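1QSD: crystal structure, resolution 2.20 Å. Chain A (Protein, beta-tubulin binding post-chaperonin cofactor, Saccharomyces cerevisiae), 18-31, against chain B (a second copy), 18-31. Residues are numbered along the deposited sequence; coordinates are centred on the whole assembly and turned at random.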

# COMPACT_ATOMS: atom_id res chain seq x y z
N LYS A 18 -10.49 -2.88 -5.87
CA LYS A 18 -10.24 -1.44 -5.89
C LYS A 18 -8.89 -1.14 -5.19
O LYS A 18 -8.18 -0.20 -5.58
CB LYS A 18 -11.37 -0.69 -5.20
CG LYS A 18 -11.39 0.79 -5.50
CD LYS A 18 -12.36 1.56 -4.60
CE LYS A 18 -12.29 3.06 -4.90
NZ LYS A 18 -12.97 3.86 -3.86
N GLU A 19 -8.54 -1.92 -4.17
CA GLU A 19 -7.25 -1.75 -3.46
C GLU A 19 -6.08 -2.05 -4.42
O GLU A 19 -5.09 -1.31 -4.47
CB GLU A 19 -7.20 -2.67 -2.24
CG GLU A 19 -5.82 -2.81 -1.62
CD GLU A 19 -5.81 -3.57 -0.28
OE1 GLU A 19 -4.70 -3.80 0.26
OE2 GLU A 19 -6.90 -3.92 0.23
N GLU A 20 -6.19 -3.13 -5.19
CA GLU A 20 -5.18 -3.53 -6.16
C GLU A 20 -4.90 -2.39 -7.13
O GLU A 20 -3.76 -2.16 -7.52
CB GLU A 20 -5.67 -4.75 -6.95
CG GLU A 20 -4.66 -5.38 -7.89
CD GLU A 20 -4.73 -4.85 -9.32
OE1 GLU A 20 -5.63 -4.04 -9.65
OE2 GLU A 20 -3.88 -5.26 -10.13
N GLY A 21 -5.96 -1.71 -7.56
CA GLY A 21 -5.82 -0.59 -8.47
C GLY A 21 -5.08 0.56 -7.82
O GLY A 21 -4.32 1.25 -8.47
N TYR A 22 -5.33 0.77 -6.54
CA TYR A 22 -4.66 1.81 -5.78
C TYR A 22 -3.18 1.51 -5.68
O TYR A 22 -2.35 2.35 -6.00
CB TYR A 22 -5.27 1.91 -4.37
CG TYR A 22 -6.56 2.70 -4.34
CD1 TYR A 22 -7.06 3.29 -5.52
CD2 TYR A 22 -7.24 2.92 -3.14
CE1 TYR A 22 -8.21 4.08 -5.50
CE2 TYR A 22 -8.40 3.71 -3.11
CZ TYR A 22 -8.88 4.29 -4.29
OH TYR A 22 -10.02 5.07 -4.27
N TYR A 23 -2.86 0.28 -5.28
CA TYR A 23 -1.48 -0.15 -5.16
C TYR A 23 -0.76 -0.17 -6.51
O TYR A 23 0.44 0.09 -6.59
CB TYR A 23 -1.42 -1.53 -4.50
CG TYR A 23 -1.67 -1.55 -2.99
CD1 TYR A 23 -2.53 -0.63 -2.37
CD2 TYR A 23 -1.05 -2.51 -2.19
CE1 TYR A 23 -2.75 -0.65 -0.97
CE2 TYR A 23 -1.27 -2.54 -0.80
CZ TYR A 23 -2.11 -1.62 -0.19
OH TYR A 23 -2.26 -1.73 1.18
N GLN A 24 -1.51 -0.43 -7.58
CA GLN A 24 -0.93 -0.45 -8.92
C GLN A 24 -0.54 0.95 -9.38
O GLN A 24 0.31 1.10 -10.25
CB GLN A 24 -1.90 -1.10 -9.91
CG GLN A 24 -1.23 -1.97 -10.99
CD GLN A 24 -0.74 -3.33 -10.49
OE1 GLN A 24 0.24 -3.88 -11.00
NE2 GLN A 24 -1.43 -3.89 -9.50
N GLN A 25 -1.18 1.98 -8.82
CA GLN A 25 -0.86 3.38 -9.15
C GLN A 25 0.47 3.75 -8.49
O GLN A 25 1.32 4.40 -9.10
CB GLN A 25 -1.92 4.34 -8.60
CG GLN A 25 -3.37 4.07 -9.01
CD GLN A 25 -4.38 4.89 -8.19
OE1 GLN A 25 -5.43 5.29 -8.71
NE2 GLN A 25 -4.09 5.11 -6.91
N GLU A 26 0.60 3.38 -7.22
CA GLU A 26 1.80 3.63 -6.43
C GLU A 26 3.00 3.01 -7.13
O GLU A 26 4.01 3.68 -7.36
CB GLU A 26 1.65 3.02 -5.03
CG GLU A 26 1.79 4.01 -3.87
CD GLU A 26 3.22 4.14 -3.34
OE1 GLU A 26 3.87 5.18 -3.61
OE2 GLU A 26 3.69 3.21 -2.65
N LEU A 27 2.87 1.74 -7.49
CA LEU A 27 3.92 0.99 -8.17
C LEU A 27 4.37 1.66 -9.46
O LEU A 27 5.57 1.80 -9.71
CB LEU A 27 3.43 -0.43 -8.47
CG LEU A 27 4.50 -1.41 -8.95
CD1 LEU A 27 5.54 -1.64 -7.85
CD2 LEU A 27 3.85 -2.73 -9.33
N LYS A 28 3.41 2.08 -10.28
CA LYS A 28 3.71 2.73 -11.55
C LYS A 28 4.47 4.04 -11.37
O LYS A 28 5.38 4.35 -12.14
CB LYS A 28 2.42 2.97 -12.34
CG LYS A 28 2.67 3.50 -13.72
CD LYS A 28 1.48 3.31 -14.66
CE LYS A 28 1.88 3.73 -16.09
NZ LYS A 28 0.82 3.51 -17.11
N ASP A 29 4.07 4.80 -10.36
CA ASP A 29 4.70 6.08 -10.04
C ASP A 29 6.15 5.90 -9.52
O ASP A 29 7.01 6.74 -9.78
CB ASP A 29 3.84 6.81 -9.01
CG ASP A 29 4.30 8.22 -8.76
OD1 ASP A 29 4.72 8.52 -7.62
OD2 ASP A 29 4.23 9.05 -9.71
N GLN A 30 6.41 4.81 -8.80
CA GLN A 30 7.73 4.51 -8.27
C GLN A 30 8.72 4.07 -9.36
O GLN A 30 9.90 4.42 -9.31
CB GLN A 30 7.66 3.46 -7.16
CG GLN A 30 7.14 4.00 -5.83
CD GLN A 30 7.12 2.95 -4.73
OE1 GLN A 30 8.13 2.32 -4.44
NE2 GLN A 30 5.97 2.75 -4.12
N GLU A 31 8.24 3.30 -10.33
CA GLU A 31 9.08 2.84 -11.43
C GLU A 31 9.50 4.02 -12.31
O GLU A 31 10.58 4.02 -12.90
CB GLU A 31 8.34 1.80 -12.27
CG GLU A 31 8.29 0.43 -11.65
CD GLU A 31 7.20 -0.42 -12.24
OE1 GLU A 31 6.95 -0.29 -13.46
OE2 GLU A 31 6.56 -1.20 -11.49
N LYS B 18 5.34 10.62 2.51
CA LYS B 18 4.05 10.78 1.84
C LYS B 18 3.38 9.41 1.64
O LYS B 18 2.16 9.29 1.74
CB LYS B 18 4.18 11.50 0.50
CG LYS B 18 2.82 12.00 -0.00
CD LYS B 18 2.91 12.67 -1.37
CE LYS B 18 1.56 13.27 -1.78
NZ LYS B 18 1.51 13.51 -3.24
N GLU B 19 4.18 8.39 1.38
CA GLU B 19 3.66 7.04 1.19
C GLU B 19 3.12 6.47 2.51
O GLU B 19 2.12 5.76 2.53
CB GLU B 19 4.75 6.15 0.62
CG GLU B 19 4.56 4.68 0.90
CD GLU B 19 5.59 3.80 0.22
OE1 GLU B 19 5.49 2.56 0.34
OE2 GLU B 19 6.50 4.36 -0.45
N GLU B 20 3.81 6.75 3.61
CA GLU B 20 3.36 6.30 4.91
C GLU B 20 1.97 6.88 5.18
O GLU B 20 1.11 6.18 5.71
CB GLU B 20 4.34 6.76 6.00
CG GLU B 20 4.03 6.25 7.40
CD GLU B 20 3.24 7.24 8.24
OE1 GLU B 20 2.96 8.35 7.77
OE2 GLU B 20 2.92 6.90 9.40
N GLY B 21 1.75 8.14 4.82
CA GLY B 21 0.46 8.77 5.01
C GLY B 21 -0.58 8.05 4.18
O GLY B 21 -1.67 7.74 4.64
N TYR B 22 -0.21 7.75 2.94
CA TYR B 22 -1.10 7.03 2.03
C TYR B 22 -1.50 5.68 2.59
O TYR B 22 -2.69 5.34 2.61
CB TYR B 22 -0.44 6.89 0.66
CG TYR B 22 -0.51 8.15 -0.17
CD1 TYR B 22 -1.25 9.26 0.27
CD2 TYR B 22 0.10 8.23 -1.42
CE1 TYR B 22 -1.39 10.41 -0.51
CE2 TYR B 22 -0.03 9.38 -2.22
CZ TYR B 22 -0.79 10.47 -1.76
OH TYR B 22 -0.96 11.59 -2.54
N TYR B 23 -0.53 4.92 3.08
CA TYR B 23 -0.81 3.61 3.65
C TYR B 23 -1.58 3.71 4.97
O TYR B 23 -2.38 2.82 5.30
CB TYR B 23 0.48 2.81 3.87
CG TYR B 23 1.14 2.32 2.58
CD1 TYR B 23 0.98 3.03 1.39
CD2 TYR B 23 1.92 1.16 2.56
CE1 TYR B 23 1.58 2.59 0.20
CE2 TYR B 23 2.53 0.71 1.36
CZ TYR B 23 2.35 1.43 0.19
OH TYR B 23 2.92 1.04 -1.00
N GLN B 24 -1.38 4.79 5.72
CA GLN B 24 -2.08 4.95 6.99
C GLN B 24 -3.57 5.21 6.76
O GLN B 24 -4.39 4.87 7.60
CB GLN B 24 -1.44 6.07 7.82
CG GLN B 24 -1.42 5.80 9.33
CD GLN B 24 -0.30 4.86 9.77
OE1 GLN B 24 -0.42 4.16 10.77
NE2 GLN B 24 0.80 4.88 9.06
N GLN B 25 -3.91 5.80 5.61
CA GLN B 25 -5.30 6.07 5.25
C GLN B 25 -6.01 4.72 5.03
O GLN B 25 -7.09 4.45 5.57
CB GLN B 25 -5.37 6.88 3.93
CG GLN B 25 -4.68 8.25 3.94
CD GLN B 25 -4.61 8.90 2.55
OE1 GLN B 25 -4.61 10.13 2.42
NE2 GLN B 25 -4.52 8.07 1.50
N GLU B 26 -5.37 3.87 4.22
CA GLU B 26 -5.88 2.55 3.89
C GLU B 26 -6.13 1.77 5.18
O GLU B 26 -7.24 1.28 5.42
CB GLU B 26 -4.86 1.82 3.01
CG GLU B 26 -5.40 1.37 1.65
CD GLU B 26 -5.94 -0.06 1.65
OE1 GLU B 26 -7.18 -0.25 1.51
OE2 GLU B 26 -5.12 -1.01 1.78
N LEU B 27 -5.12 1.71 6.03
CA LEU B 27 -5.19 1.01 7.31
C LEU B 27 -6.34 1.50 8.18
O LEU B 27 -6.98 0.70 8.86
CB LEU B 27 -3.87 1.18 8.06
CG LEU B 27 -3.74 0.33 9.32
CD1 LEU B 27 -3.67 -1.11 8.89
CD2 LEU B 27 -2.50 0.72 10.11
N LYS B 28 -6.59 2.80 8.18
CA LYS B 28 -7.66 3.36 8.99
C LYS B 28 -9.02 2.99 8.39
O LYS B 28 -9.97 2.69 9.12
CB LYS B 28 -7.53 4.88 9.12
CG LYS B 28 -8.55 5.48 10.08
CD LYS B 28 -8.23 6.92 10.49
CE LYS B 28 -9.21 7.38 11.56
NZ LYS B 28 -8.95 8.76 12.00
N ASP B 29 -9.10 2.99 7.07
CA ASP B 29 -10.33 2.65 6.38
C ASP B 29 -10.70 1.16 6.55
O ASP B 29 -11.88 0.80 6.62
CB ASP B 29 -10.22 3.01 4.90
CG ASP B 29 -11.51 2.79 4.16
OD1 ASP B 29 -11.57 1.88 3.31
OD2 ASP B 29 -12.49 3.52 4.46
N GLN B 30 -9.69 0.30 6.62
CA GLN B 30 -9.90 -1.12 6.79
C GLN B 30 -10.35 -1.46 8.20
O GLN B 30 -11.16 -2.37 8.38
CB GLN B 30 -8.64 -1.90 6.44
CG GLN B 30 -8.46 -2.17 4.94
CD GLN B 30 -7.14 -2.86 4.63
OE1 GLN B 30 -6.90 -3.98 5.08
NE2 GLN B 30 -6.28 -2.19 3.89
N GLU B 31 -9.81 -0.75 9.19
CA GLU B 31 -10.17 -0.96 10.59
C GLU B 31 -11.62 -0.59 10.84
O GLU B 31 -12.27 -1.19 11.69
CB GLU B 31 -9.30 -0.12 11.51
CG GLU B 31 -7.96 -0.74 11.82
CD GLU B 31 -6.95 0.28 12.32
OE1 GLU B 31 -7.34 1.26 12.99
OE2 GLU B 31 -5.74 0.09 12.04

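How do the two backbones lie? Both stretches are helical throughout, and they run antiparallel at 177°, their axes 12.5 Å apart at closest approach. The register is symmetric: Y23(A) sits across from Y23(B), while E19(A) faces E26(B), and E26(A) faces E19(B). At this spacing the backbones stay apart, and long side chains bridge the gap.

What do E26(A) and E26(B) do? They cover the most surface in either chain, with CA-to-CB directed toward the other helix. The hydroxyl of Y23(B) donates a hydrogen bond from OH to E26(A) OE2 at 2.8 Å, a natural match of phenol donor and carboxylate acceptor. In the symmetric pair, Y23(A) OH lies 3.0 Å from E26(B) OE2.

How do the tyrosines meet each other? Each CA-to-CB bond points sideways, but with chi1 in m the end of the side chain comes nearer the partner helix. The ring planes of Y23(A) and Y23(B) are nearly parallel, at 7°, yet slid apart, with ring centroids 5.8 Å from each other, so they barely overlap.

Why are E19(A) and E19(B) notable? Their carboxylates approach other acidic groups: E19(A) OE1 is 3.2 Å from E26(B) OE2, and E19(B) OE1 is 3.6 Å from E26(A) OE2. Both atoms of each pair are carboxylate oxygens, so charged groups here would repel rather than bond.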